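Local coordinates for type IV pilus assembly protein PilF (Thermus thermophilus HB8, PDB 5OIU), which probably hydrolyses ATP as a hexameric AAA+-type motor, powering the assembly of type IV pili, at residues Ile118-Asp123 with Ile162-Ala167; Ile138-Gly143 with Ala268-Leu273; Ala248-Thr253 with Lys349-Ile354; Tyr329-Leu334 with Lys364-Asp369; Asp339-Ala344 with Lys355-Arg360. One frame throughout, in Å; residues are numbered along the deposited sequence.

Contact 1: residues Ile118-Asp123 with Ile162-Ala167; sequences IPEIED and ILKRIA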
# COMPACT_ATOMS: atom_id res chain seq x y z
N ILE C 118 -10.44 27.62 -33.37
CA ILE C 118 -9.33 26.79 -32.91
C ILE C 118 -8.07 27.21 -33.65
O ILE C 118 -8.07 27.26 -34.89
CB ILE C 118 -9.65 25.31 -33.11
CG1 ILE C 118 -10.99 24.97 -32.46
CG2 ILE C 118 -8.55 24.42 -32.51
CD1 ILE C 118 -11.78 23.95 -33.22
N PRO C 119 -6.98 27.52 -32.95
CA PRO C 119 -5.75 27.98 -33.59
C PRO C 119 -4.83 26.83 -33.98
O PRO C 119 -5.00 25.68 -33.57
CB PRO C 119 -5.11 28.82 -32.49
CG PRO C 119 -5.51 28.09 -31.22
CD PRO C 119 -6.82 27.38 -31.49
N GLU C 120 -3.83 27.17 -34.79
CA GLU C 120 -2.73 26.25 -35.02
C GLU C 120 -1.92 26.09 -33.74
O GLU C 120 -1.89 26.98 -32.89
CB GLU C 120 -1.85 26.75 -36.17
CG GLU C 120 -2.52 26.72 -37.56
CD GLU C 120 -3.20 25.39 -37.89
OE1 GLU C 120 -2.58 24.30 -37.72
OE2 GLU C 120 -4.37 25.42 -38.33
N ILE C 121 -1.25 24.95 -33.61
CA ILE C 121 -0.54 24.67 -32.37
C ILE C 121 0.54 25.70 -32.05
O ILE C 121 1.02 25.76 -30.92
CB ILE C 121 0.07 23.26 -32.41
CG1 ILE C 121 0.93 23.10 -33.65
CG2 ILE C 121 -1.02 22.18 -32.31
CD1 ILE C 121 1.91 21.96 -33.48
N GLU C 122 0.94 26.52 -33.03
CA GLU C 122 2.01 27.48 -32.84
C GLU C 122 1.54 28.75 -32.13
O GLU C 122 2.39 29.53 -31.67
CB GLU C 122 2.65 27.84 -34.18
CG GLU C 122 3.51 26.72 -34.77
CD GLU C 122 2.72 25.72 -35.62
OE1 GLU C 122 3.29 24.66 -35.97
OE2 GLU C 122 1.53 26.00 -35.94
N ASP C 123 0.23 28.96 -32.03
CA ASP C 123 -0.34 30.06 -31.25
C ASP C 123 -0.98 29.56 -29.95
O ASP C 123 -1.92 30.17 -29.45
CB ASP C 123 -1.38 30.83 -32.06
CG ASP C 123 -0.89 31.17 -33.46
OD1 ASP C 123 0.17 31.81 -33.54
OD2 ASP C 123 -1.58 30.81 -34.46
N ILE C 162 -4.42 20.32 -31.36
CA ILE C 162 -3.62 19.15 -31.72
C ILE C 162 -4.22 18.46 -32.94
O ILE C 162 -3.57 18.30 -33.98
CB ILE C 162 -3.52 18.19 -30.53
CG1 ILE C 162 -2.75 18.83 -29.37
CG2 ILE C 162 -2.92 16.85 -30.97
CD1 ILE C 162 -2.48 17.87 -28.24
N LEU C 163 -5.49 18.03 -32.81
CA LEU C 163 -6.20 17.35 -33.89
C LEU C 163 -6.19 18.17 -35.19
O LEU C 163 -6.11 17.60 -36.28
CB LEU C 163 -7.64 17.05 -33.45
CG LEU C 163 -7.85 16.08 -32.28
CD1 LEU C 163 -9.31 15.68 -32.17
CD2 LEU C 163 -6.96 14.82 -32.37
N LYS C 164 -6.24 19.50 -35.08
CA LYS C 164 -6.11 20.34 -36.27
C LYS C 164 -4.82 20.04 -37.02
O LYS C 164 -4.80 19.99 -38.25
CB LYS C 164 -6.17 21.82 -35.89
CG LYS C 164 -6.83 22.69 -36.93
CD LYS C 164 -7.05 24.11 -36.38
CE LYS C 164 -7.61 25.06 -37.45
NZ LYS C 164 -8.79 25.80 -36.92
N ARG C 165 -3.72 19.81 -36.29
CA ARG C 165 -2.47 19.50 -36.96
C ARG C 165 -2.43 18.07 -37.48
O ARG C 165 -2.09 17.84 -38.64
CB ARG C 165 -1.29 19.75 -36.03
CG ARG C 165 0.07 19.48 -36.68
CD ARG C 165 0.31 20.31 -37.95
NE ARG C 165 -0.06 21.72 -37.80
CZ ARG C 165 0.73 22.66 -37.29
NH1 ARG C 165 1.95 22.37 -36.90
NH2 ARG C 165 0.28 23.91 -37.18
N ILE C 166 -2.80 17.08 -36.65
CA ILE C 166 -2.43 15.70 -36.96
C ILE C 166 -3.53 14.88 -37.64
O ILE C 166 -3.24 13.77 -38.09
CB ILE C 166 -1.95 14.94 -35.70
CG1 ILE C 166 -3.11 14.71 -34.71
CG2 ILE C 166 -0.77 15.67 -35.05
CD1 ILE C 166 -2.77 13.85 -33.53
N ALA C 167 -4.76 15.38 -37.73
CA ALA C 167 -5.85 14.60 -38.35
C ALA C 167 -5.89 14.85 -39.87
O ALA C 167 -6.81 15.45 -40.44
CB ALA C 167 -7.18 14.91 -37.68
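Arg165 and two acids of the loop, Glu120 and Glu122, form a salt-bridge network. The guanidinium meets Glu122 end-on, NH1 to OE1 at 2.8 Å and NH2 to OE2 at 2.7 Å, both oxygens using their syn lone pairs. NH2 also reaches Glu120 OE1 at 2.9 Å, here through the anti lone pair, and both carboxylates lie nearly coplanar with the guanidinium. The arginine chain starts with CG anti to the backbone N (chi1 -179°), then bends at chi2 and chi3, turning its flat head to serve two acids at once.

Helix 155-166, which carries Arg165, follows the P-loop whose Gly154, Lys155 and Ser156 bind ATP, so the network fastens the loop after strand 104-111 to the later turns of the P-loop helix. The side chain of Pro119 is about 7 Å from the bound ATP.

A further hydrogen bond, to a backbone oxygen, runs from Lys164 NZ to Ile118 O at 2.6 Å. On the way there the lysine chain crosses Glu120, its CE 3.4 Å from OE2.

Van der Waals packing comes from Ile121. Its CG1 lies over one face of the guanidinium, 3.7 Å from Arg165 CZ, where an aliphatic group suits because the acids take the edge.

Contact 2: residues Ile138-Gly143 with Ala268-Leu273; sequences ISKPYG and ALIGVL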
# COMPACT_ATOMS: atom_id res chain seq x y z
N ILE C 138 3.23 14.77 -30.07
CA ILE C 138 2.02 14.56 -30.86
C ILE C 138 2.30 13.98 -32.24
O ILE C 138 1.35 13.54 -32.92
CB ILE C 138 1.22 15.86 -31.01
CG1 ILE C 138 1.99 16.89 -31.86
CG2 ILE C 138 0.85 16.42 -29.63
CD1 ILE C 138 1.16 18.15 -32.12
N SER C 139 3.55 13.96 -32.68
CA SER C 139 3.90 13.38 -33.96
C SER C 139 4.10 11.87 -33.91
O SER C 139 4.25 11.26 -34.96
CB SER C 139 5.16 14.03 -34.52
OG SER C 139 4.89 15.38 -34.82
N LYS C 140 4.14 11.28 -32.72
CA LYS C 140 4.36 9.86 -32.61
C LYS C 140 3.22 9.10 -33.29
O LYS C 140 2.09 9.59 -33.36
CB LYS C 140 4.45 9.45 -31.14
CG LYS C 140 5.75 9.86 -30.48
CD LYS C 140 5.93 9.17 -29.14
CE LYS C 140 7.37 8.69 -28.97
NZ LYS C 140 8.30 9.68 -29.57
N PRO C 141 3.49 7.89 -33.79
CA PRO C 141 2.45 7.14 -34.49
C PRO C 141 1.43 6.51 -33.58
O PRO C 141 0.35 6.15 -34.05
CB PRO C 141 3.25 6.06 -35.22
CG PRO C 141 4.35 5.79 -34.26
CD PRO C 141 4.73 7.10 -33.65
N TYR C 142 1.74 6.32 -32.31
CA TYR C 142 0.76 5.73 -31.41
C TYR C 142 1.22 5.94 -29.98
O TYR C 142 2.34 6.40 -29.73
CB TYR C 142 0.55 4.25 -31.71
CG TYR C 142 1.81 3.55 -32.11
CD1 TYR C 142 2.76 3.24 -31.17
CD2 TYR C 142 2.04 3.20 -33.44
CE1 TYR C 142 3.93 2.60 -31.52
CE2 TYR C 142 3.21 2.56 -33.81
CZ TYR C 142 4.16 2.26 -32.84
OH TYR C 142 5.34 1.62 -33.18
N GLY C 143 0.35 5.56 -29.05
CA GLY C 143 0.47 5.93 -27.65
C GLY C 143 -0.69 6.81 -27.21
O GLY C 143 -1.48 7.32 -28.01
N ALA C 268 2.38 2.47 -22.86
CA ALA C 268 1.46 3.20 -23.74
C ALA C 268 1.56 4.71 -23.61
O ALA C 268 1.39 5.43 -24.61
CB ALA C 268 0.01 2.78 -23.46
N LEU C 269 1.80 5.21 -22.40
CA LEU C 269 1.80 6.64 -22.16
C LEU C 269 3.00 7.27 -22.85
O LEU C 269 4.14 6.87 -22.61
CB LEU C 269 1.84 6.92 -20.67
CG LEU C 269 1.80 8.40 -20.30
CD1 LEU C 269 0.46 8.95 -20.65
CD2 LEU C 269 2.07 8.57 -18.82
N ILE C 270 2.75 8.25 -23.72
CA ILE C 270 3.85 8.93 -24.37
C ILE C 270 4.13 10.27 -23.74
O ILE C 270 5.26 10.78 -23.87
CB ILE C 270 3.62 9.08 -25.89
CG1 ILE C 270 2.24 9.63 -26.17
CG2 ILE C 270 3.74 7.75 -26.58
CD1 ILE C 270 1.95 9.73 -27.64
N GLY C 271 3.17 10.86 -23.05
CA GLY C 271 3.40 12.13 -22.39
C GLY C 271 2.15 12.62 -21.69
O GLY C 271 1.04 12.14 -21.95
N VAL C 272 2.36 13.58 -20.79
CA VAL C 272 1.28 14.24 -20.07
C VAL C 272 1.48 15.74 -20.16
O VAL C 272 2.57 16.25 -19.86
CB VAL C 272 1.21 13.80 -18.59
CG1 VAL C 272 -0.02 14.40 -17.93
CG2 VAL C 272 1.16 12.29 -18.50
N LEU C 273 0.45 16.45 -20.57
CA LEU C 273 0.46 17.91 -20.59
C LEU C 273 -0.49 18.40 -19.51
O LEU C 273 -1.68 18.06 -19.53
CB LEU C 273 0.03 18.45 -21.95
CG LEU C 273 0.01 19.96 -21.88
CD1 LEU C 273 1.44 20.45 -21.88
CD2 LEU C 273 -0.75 20.52 -23.06
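Ile270 packs against Lys140, Tyr142 and Gly143 in a small, largely apolar contact at the start of two neighbouring strands of the mixed sheet, 143-148 and 269-281. The first segment is the turn leading out of helix 128-138, the second the first residues of strand 269-281.

Ile270 does most of the touching. A chi1 of 49° puts CG1 between the backbone N and the carbonyl carbon; CG2 is then anti to the carbonyl carbon and meets Lys140 CD at 3.7 Å and Tyr142 O at the same distance. The lysine and isoleucine chains slide past each other in opposite directions, and the touching is done by Lys140 CD, part of its aliphatic stem.

Gly143 comes close as well. Its CA is 3.9 Å from Ile270 CG2 and 3.2 Å from Ala268 O, and a CB on it would clash with that CG2. At its backbone angles (phi 116°) a CB would also be pressed against the preceding carbonyl oxygen, so glycine fits here twice over.

The backbone pairing lies one residue further on: Ala268 and Ile270 both bond to Ile144, while Gly143 pairs with His237 and Val239 on its other side. Tyr142 packs on Arg276 of a second subunit. Strand 143-148, flanked by parallel strands on both sides, is the strand that leads into the P-loop, as in P-loop NTPase folds.

Contact 3: residues Ala248-Thr253 with Lys349-Ile354; sequences AAQAIT and KSATEI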
# COMPACT_ATOMS: atom_id res chain seq x y z
N ALA C 248 1.06 17.11 -13.84
CA ALA C 248 1.29 16.14 -14.91
C ALA C 248 1.62 14.76 -14.36
O ALA C 248 0.98 13.77 -14.72
CB ALA C 248 2.41 16.62 -15.82
N ALA C 249 2.63 14.68 -13.48
CA ALA C 249 3.00 13.40 -12.90
C ALA C 249 1.80 12.73 -12.26
O ALA C 249 1.63 11.51 -12.36
CB ALA C 249 4.11 13.61 -11.87
N GLN C 250 0.92 13.53 -11.65
CA GLN C 250 -0.27 12.99 -11.00
C GLN C 250 -1.12 12.17 -11.96
O GLN C 250 -1.80 11.22 -11.54
CB GLN C 250 -1.07 14.16 -10.41
CG GLN C 250 -1.83 13.85 -9.12
CD GLN C 250 -0.92 13.65 -7.93
OE1 GLN C 250 -0.13 14.54 -7.58
NE2 GLN C 250 -1.02 12.47 -7.29
N ALA C 251 -1.10 12.50 -13.25
CA ALA C 251 -1.91 11.74 -14.20
C ALA C 251 -1.52 10.26 -14.21
O ALA C 251 -2.39 9.39 -14.32
CB ALA C 251 -1.78 12.34 -15.59
N ILE C 252 -0.23 9.96 -14.09
CA ILE C 252 0.22 8.57 -14.03
C ILE C 252 -0.40 7.87 -12.83
O ILE C 252 -0.95 6.77 -12.94
CB ILE C 252 1.76 8.50 -13.96
CG1 ILE C 252 2.39 9.10 -15.21
CG2 ILE C 252 2.24 7.08 -13.74
CD1 ILE C 252 3.84 9.39 -15.05
N THR C 253 -0.31 8.51 -11.66
CA THR C 253 -0.90 7.95 -10.46
C THR C 253 -2.40 7.75 -10.62
O THR C 253 -2.95 6.73 -10.18
CB THR C 253 -0.61 8.86 -9.27
OG1 THR C 253 0.81 8.93 -9.09
CG2 THR C 253 -1.25 8.30 -8.01
N LYS C 349 7.11 4.14 -8.21
CA LYS C 349 7.46 5.36 -7.51
C LYS C 349 6.29 6.35 -7.56
O LYS C 349 5.43 6.28 -8.45
CB LYS C 349 8.71 6.00 -8.11
CG LYS C 349 9.88 5.03 -8.35
CD LYS C 349 10.83 4.92 -7.15
CE LYS C 349 11.78 3.71 -7.29
NZ LYS C 349 11.72 2.73 -6.14
N SER C 350 6.27 7.27 -6.60
CA SER C 350 5.13 8.14 -6.37
C SER C 350 5.09 9.27 -7.41
O SER C 350 6.05 9.51 -8.14
CB SER C 350 5.18 8.73 -4.97
OG SER C 350 6.07 9.86 -4.93
N ALA C 351 3.94 9.96 -7.45
CA ALA C 351 3.81 11.09 -8.36
C ALA C 351 4.88 12.14 -8.09
O ALA C 351 5.40 12.76 -9.03
CB ALA C 351 2.42 11.69 -8.25
N THR C 352 5.25 12.32 -6.82
CA THR C 352 6.29 13.29 -6.46
C THR C 352 7.66 12.85 -6.95
O THR C 352 8.47 13.68 -7.37
CB THR C 352 6.30 13.51 -4.95
OG1 THR C 352 5.16 14.29 -4.57
CG2 THR C 352 7.57 14.23 -4.49
N GLU C 353 7.93 11.54 -6.92
CA GLU C 353 9.22 11.04 -7.39
C GLU C 353 9.33 11.14 -8.90
O GLU C 353 10.32 11.67 -9.43
CB GLU C 353 9.41 9.60 -6.91
CG GLU C 353 9.25 9.51 -5.41
CD GLU C 353 9.49 8.13 -4.84
OE1 GLU C 353 8.56 7.28 -4.88
OE2 GLU C 353 10.61 7.92 -4.32
N ILE C 354 8.29 10.68 -9.61
CA ILE C 354 8.26 10.86 -11.06
C ILE C 354 8.50 12.31 -11.42
O ILE C 354 9.28 12.62 -12.33
CB ILE C 354 6.93 10.35 -11.64
CG1 ILE C 354 6.80 8.84 -11.43
CG2 ILE C 354 6.83 10.73 -13.10
CD1 ILE C 354 5.39 8.34 -11.59
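Ile252 and Ile354 reach toward each other tip to tip, and this pair sets one end of the interface between helix 248-257 and the first turn of helix 351-360. Both hold CG1 anti to the carbonyl carbon (chi1 -62° and -65°). Ile252 CD1 touches Ile354 CG2 at 3.8 Å and CD1 at 3.9 Å, the branched chains meeting through their methyl groups. Leu269 and Ile345 also pack on Ile252.

Further along, the helices come closer, and small residues suit the place. Ala249 and Ala351 have their CA atoms 5.2 Å apart, and both CB atoms point across the interface. Ala249 CB approaches the backbone, 3.2 Å from Ala351 O, and also meets Ile354 CG2 at 4.1 Å. Ala351 CB in turn sits among polar side chains: Thr253 OG1 lies 3.3 Å from it and Gln250 NE2 3.7 Å. Leu335 packs on Ala249 and Ile354, which sets the pair of helices against strand 328-336.

At the start of helix 351-360, Ser350 and Glu353 bond to each other. Ser350, the N-cap, accepts from Glu353 N through OG, and Glu353 OE1 accepts from Ser350 N at 2.9 Å in a nearly straight bond that uses its anti lone pair. This reciprocal pair is a capping box.

With no polar bond joining the two segments, their fit rests on van der Waals contact, chiefly of alanine and isoleucine, with Thr253 and Gln250 alongside Ala351, while the capping box probably helps to hold the start of the helix that presents Ala351.

Contact 4: residues Tyr329-Leu334 with Lys364-Asp369; sequences YAIHEL and KTLRED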
# COMPACT_ATOMS: atom_id res chain seq x y z
N TYR C 329 -4.00 33.56 -21.24
CA TYR C 329 -2.81 32.96 -21.83
C TYR C 329 -2.48 31.70 -21.05
O TYR C 329 -2.72 31.63 -19.84
CB TYR C 329 -1.63 33.93 -21.80
CG TYR C 329 -0.55 33.74 -22.85
CD1 TYR C 329 0.47 32.82 -22.66
CD2 TYR C 329 -0.52 34.52 -24.00
CE1 TYR C 329 1.48 32.68 -23.58
CE2 TYR C 329 0.48 34.39 -24.93
CZ TYR C 329 1.49 33.46 -24.72
OH TYR C 329 2.51 33.29 -25.65
N ALA C 330 -1.97 30.69 -21.73
CA ALA C 330 -1.78 29.39 -21.11
C ALA C 330 -0.35 29.25 -20.62
O ALA C 330 0.58 29.84 -21.18
CB ALA C 330 -2.10 28.27 -22.09
N ILE C 331 -0.19 28.47 -19.54
CA ILE C 331 1.11 28.06 -19.02
C ILE C 331 1.12 26.53 -18.93
O ILE C 331 0.09 25.89 -18.69
CB ILE C 331 1.40 28.71 -17.65
CG1 ILE C 331 0.56 28.10 -16.53
CG2 ILE C 331 1.12 30.21 -17.69
CD1 ILE C 331 0.68 28.88 -15.24
N HIS C 332 2.30 25.94 -19.13
CA HIS C 332 2.36 24.53 -19.46
C HIS C 332 3.37 23.77 -18.61
O HIS C 332 4.41 24.29 -18.19
CB HIS C 332 2.72 24.34 -20.91
CG HIS C 332 1.76 24.99 -21.85
ND1 HIS C 332 2.09 26.13 -22.58
CD2 HIS C 332 0.50 24.67 -22.21
CE1 HIS C 332 1.06 26.47 -23.33
NE2 HIS C 332 0.09 25.60 -23.14
N GLU C 333 3.04 22.50 -18.38
CA GLU C 333 3.96 21.53 -17.81
C GLU C 333 3.88 20.27 -18.67
O GLU C 333 2.81 19.65 -18.76
CB GLU C 333 3.56 21.22 -16.37
CG GLU C 333 4.61 20.55 -15.57
CD GLU C 333 4.21 20.46 -14.13
OE1 GLU C 333 3.38 19.57 -13.81
OE2 GLU C 333 4.68 21.31 -13.34
N LEU C 334 5.00 19.90 -19.33
CA LEU C 334 5.00 18.82 -20.33
C LEU C 334 5.94 17.71 -19.88
O LEU C 334 7.17 17.82 -20.01
CB LEU C 334 5.39 19.33 -21.72
CG LEU C 334 5.54 18.23 -22.80
CD1 LEU C 334 4.29 17.37 -22.96
CD2 LEU C 334 5.95 18.82 -24.16
N LYS C 364 10.28 21.62 -17.46
CA LYS C 364 9.88 22.82 -16.73
C LYS C 364 8.49 22.63 -16.12
O LYS C 364 7.60 22.02 -16.73
CB LYS C 364 9.88 24.03 -17.65
CG LYS C 364 11.18 24.25 -18.38
CD LYS C 364 11.65 25.69 -18.27
CE LYS C 364 13.19 25.77 -18.22
NZ LYS C 364 13.76 25.61 -16.84
N THR C 365 8.32 23.16 -14.90
CA THR C 365 7.04 23.12 -14.21
C THR C 365 6.16 24.29 -14.63
O THR C 365 6.62 25.26 -15.23
CB THR C 365 7.18 23.19 -12.68
OG1 THR C 365 7.75 24.46 -12.32
CG2 THR C 365 8.01 22.09 -12.14
N LEU C 366 4.88 24.19 -14.26
CA LEU C 366 3.92 25.26 -14.47
C LEU C 366 4.45 26.61 -13.97
O LEU C 366 4.34 27.63 -14.65
CB LEU C 366 2.62 24.93 -13.74
CG LEU C 366 1.65 23.88 -14.24
CD1 LEU C 366 0.46 23.82 -13.26
CD2 LEU C 366 1.21 24.20 -15.66
N ARG C 367 5.00 26.62 -12.76
CA ARG C 367 5.41 27.89 -12.15
C ARG C 367 6.66 28.43 -12.82
O ARG C 367 6.80 29.64 -13.02
CB ARG C 367 5.61 27.69 -10.66
CG ARG C 367 5.97 28.94 -9.91
CD ARG C 367 6.35 28.57 -8.50
NE ARG C 367 5.19 28.53 -7.63
CZ ARG C 367 5.08 27.72 -6.57
NH1 ARG C 367 6.06 26.87 -6.28
NH2 ARG C 367 3.98 27.77 -5.82
N GLU C 368 7.59 27.53 -13.18
CA GLU C 368 8.73 27.94 -13.99
C GLU C 368 8.27 28.51 -15.33
O GLU C 368 8.70 29.60 -15.73
CB GLU C 368 9.67 26.74 -14.19
CG GLU C 368 10.59 26.46 -12.99
CD GLU C 368 11.06 25.01 -12.96
OE1 GLU C 368 10.83 24.30 -13.96
OE2 GLU C 368 11.66 24.58 -11.95
N ASP C 369 7.38 27.80 -16.03
CA ASP C 369 6.83 28.32 -17.27
C ASP C 369 6.10 29.64 -17.03
O ASP C 369 6.28 30.61 -17.77
CB ASP C 369 5.89 27.29 -17.90
CG ASP C 369 5.53 27.61 -19.36
OD1 ASP C 369 6.42 27.46 -20.25
OD2 ASP C 369 4.36 28.00 -19.63
O HOH W 1 5.16 26.50 -22.32
O HOH W 2 6.43 24.49 -19.94
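Asp369 OD2 is gripped by the backbone N of His332 at 3.0 Å and by a salt bridge from Lys373 NZ, one turn further along helix 366-374. The amide comes from above the carboxylate plane, 57° out of it. The other oxygen, OD1, takes a hydrogen bond from a water at 2.6 Å; that water lies at the edge of the His332 ring and bonds ND1. A second water donates to His332 O and, weakly, to the same OD1. An aspartate is short enough to meet the strand directly yet has an oxygen left for these bridges.

Glu333 does the reverse, reaching from the strand to the helix. Its CG is anti to the backbone N (chi1 -164°) and the chain continues extended, bringing OE2 to Leu366 N at 3.0 Å. OE1 takes a weak hydrogen bond from Ala248 N and lies close to the like-charged Asp247 OD1. An alanine here would probably leave Leu366 N without this acceptor and open a gap beside Thr365 CA. Thr365, the N-cap, and Glu368 form a capping box around the same helix start.

Between the two acids, the branched end of Leu366 lets CD2 lie against the strand backbone, 3.6 Å from Ile331 O, and against Ile331 CG1.

Ala330 touches ATP, so the helix packs on a strand that lines the nucleotide pocket. The amides of the helix N-terminus may offset the Asp247 charge near the Glu333 carboxylate, and Lys373 probably stabilises the buried Asp369 charge.

Contact 5: residues Asp339-Ala344 with Lys355-Arg360; sequences DEIRHA and KEIARR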
# COMPACT_ATOMS: atom_id res chain seq x y z
N ASP C 339 12.79 6.23 -20.88
CA ASP C 339 13.04 4.94 -20.25
C ASP C 339 13.01 5.07 -18.74
O ASP C 339 12.47 4.20 -18.04
CB ASP C 339 14.39 4.38 -20.70
CG ASP C 339 14.69 4.68 -22.14
OD1 ASP C 339 14.12 3.98 -23.01
OD2 ASP C 339 15.49 5.61 -22.40
N GLU C 340 13.57 6.17 -18.22
CA GLU C 340 13.68 6.32 -16.77
C GLU C 340 12.30 6.43 -16.13
O GLU C 340 12.02 5.76 -15.13
CB GLU C 340 14.55 7.52 -16.44
CG GLU C 340 15.36 7.30 -15.20
CD GLU C 340 16.14 8.53 -14.82
OE1 GLU C 340 16.41 9.35 -15.72
OE2 GLU C 340 16.48 8.67 -13.62
N ILE C 341 11.44 7.28 -16.70
CA ILE C 341 10.07 7.41 -16.20
C ILE C 341 9.33 6.08 -16.33
O ILE C 341 8.67 5.62 -15.39
CB ILE C 341 9.33 8.54 -16.93
CG1 ILE C 341 9.89 9.88 -16.50
CG2 ILE C 341 7.85 8.46 -16.66
CD1 ILE C 341 9.89 10.91 -17.60
N ARG C 342 9.42 5.45 -17.51
CA ARG C 342 8.84 4.12 -17.70
C ARG C 342 9.30 3.19 -16.60
O ARG C 342 8.49 2.53 -15.95
CB ARG C 342 9.23 3.57 -19.08
CG ARG C 342 8.24 3.91 -20.18
CD ARG C 342 8.59 3.30 -21.51
NE ARG C 342 8.62 4.31 -22.57
CZ ARG C 342 9.73 4.86 -23.05
NH1 ARG C 342 10.91 4.49 -22.58
NH2 ARG C 342 9.67 5.77 -24.02
N HIS C 343 10.61 3.19 -16.34
CA HIS C 343 11.17 2.41 -15.25
C HIS C 343 10.56 2.81 -13.90
O HIS C 343 10.26 1.95 -13.06
CB HIS C 343 12.70 2.59 -15.29
CG HIS C 343 13.44 1.85 -14.22
ND1 HIS C 343 12.92 0.76 -13.55
CD2 HIS C 343 14.68 2.05 -13.71
CE1 HIS C 343 13.80 0.33 -12.67
NE2 HIS C 343 14.88 1.09 -12.75
N ALA C 344 10.31 4.11 -13.69
CA ALA C 344 9.75 4.53 -12.40
C ALA C 344 8.29 4.10 -12.26
O ALA C 344 7.85 3.77 -11.15
CB ALA C 344 9.87 6.04 -12.22
N LYS C 355 7.88 13.22 -10.66
CA LYS C 355 8.00 14.65 -10.94
C LYS C 355 9.44 15.12 -10.81
O LYS C 355 9.91 15.91 -11.63
CB LYS C 355 7.09 15.45 -10.00
CG LYS C 355 6.75 16.87 -10.53
CD LYS C 355 6.53 17.87 -9.42
CE LYS C 355 5.70 19.08 -9.86
NZ LYS C 355 4.34 19.11 -9.21
N GLU C 356 10.16 14.65 -9.78
CA GLU C 356 11.55 15.07 -9.66
C GLU C 356 12.44 14.39 -10.70
O GLU C 356 13.38 15.02 -11.21
CB GLU C 356 12.05 14.82 -8.24
CG GLU C 356 11.51 15.86 -7.20
CD GLU C 356 11.42 17.31 -7.74
OE1 GLU C 356 12.49 17.87 -8.10
OE2 GLU C 356 10.29 17.89 -7.79
N ILE C 357 12.14 13.14 -11.06
CA ILE C 357 12.85 12.52 -12.19
C ILE C 357 12.61 13.32 -13.47
O ILE C 357 13.55 13.66 -14.19
CB ILE C 357 12.43 11.05 -12.38
CG1 ILE C 357 12.94 10.16 -11.26
CG2 ILE C 357 12.94 10.56 -13.73
CD1 ILE C 357 12.01 9.01 -10.94
N ALA C 358 11.33 13.61 -13.77
CA ALA C 358 11.04 14.35 -15.00
C ALA C 358 11.66 15.73 -14.98
O ALA C 358 12.05 16.25 -16.03
CB ALA C 358 9.53 14.46 -15.23
N ARG C 359 11.76 16.34 -13.80
CA ARG C 359 12.35 17.66 -13.70
C ARG C 359 13.85 17.60 -13.92
O ARG C 359 14.44 18.51 -14.52
CB ARG C 359 12.03 18.27 -12.34
CG ARG C 359 10.71 18.92 -12.30
CD ARG C 359 10.89 20.28 -11.76
NE ARG C 359 11.19 20.21 -10.34
CZ ARG C 359 11.60 21.24 -9.63
NH1 ARG C 359 11.77 22.43 -10.20
NH2 ARG C 359 11.84 21.09 -8.33
N ARG C 360 14.49 16.54 -13.42
CA ARG C 360 15.93 16.39 -13.58
C ARG C 360 16.30 16.27 -15.05
O ARG C 360 17.16 17.01 -15.55
CB ARG C 360 16.42 15.17 -12.78
CG ARG C 360 17.91 15.19 -12.48
CD ARG C 360 18.32 14.06 -11.55
NE ARG C 360 17.52 12.84 -11.70
CZ ARG C 360 17.52 12.04 -12.77
NH1 ARG C 360 18.28 12.32 -13.84
NH2 ARG C 360 16.75 10.96 -12.78
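Ile357 and Ile341 bring together helices 339-347 and 351-360, which form an antiparallel hairpin. The local axes are 10.0 Å apart at an angle of 173°.

Apolar contacts join them. The two isoleucines slide past each other in opposite directions, CG1 of Ile341 lying 4.2 Å from CG2 of Ile357. The other branch of Ile357 ends in CD1, which rests on Ala344 CB at 3.9 Å, and Ile341 CD1 meets Ala358 CB at 4.3 Å. Small alanines opposite branched isoleucines suit this spacing. Leu335 of strand 328-336 packs on both Ile341 and Ala358.

The ionic contact lies at the margin. Glu340 OE2 and Arg360 NH2 are paired in a salt bridge whose modelled 2.5 Å separation is doubtfully short. Arg360 sets CG anti to the backbone N (chi1 -160°) and bends at chi3; the acid lies at the guanidinium edge, with the two planes 34° apart. Glu340 also rests CD on Ile357 CG2 at 3.9 Å. An alanine in place of this glutamate would probably leave the Arg360 guanidinium without this carboxylate mate and uncover Ile357 CG2.

Methyl groups thus make the inner fit of the hairpin, while opposite charges bridge its outer side, where Arg360 is exposed and solvent probably screens the ion pair.

Contacts 1 and 2 alternate along the chain and touch, their centres 16 Å apart, both packing round helix 128-138 beside the mixed sheet. Contact 2 reaches contact 4 through that sheet, where strands 269-281 and 328-336 are neighbours, and reaches contact 3 through Val272 and Leu269. Contacts 3 and 5 share helix 351-360 and lie closest, 9 Å between centres. Contact 5 falls in sequence between the two segments of contact 4, and Arg359 bonds to Glu368 to join them. Contact 1 stands apart from contacts 3 and 5, 28 Å between centres from each. Helices 339-347, 351-360 and 366-374 are thus joined to a strand that reaches the nucleotide pocket, and through the sheet to the P-loop side.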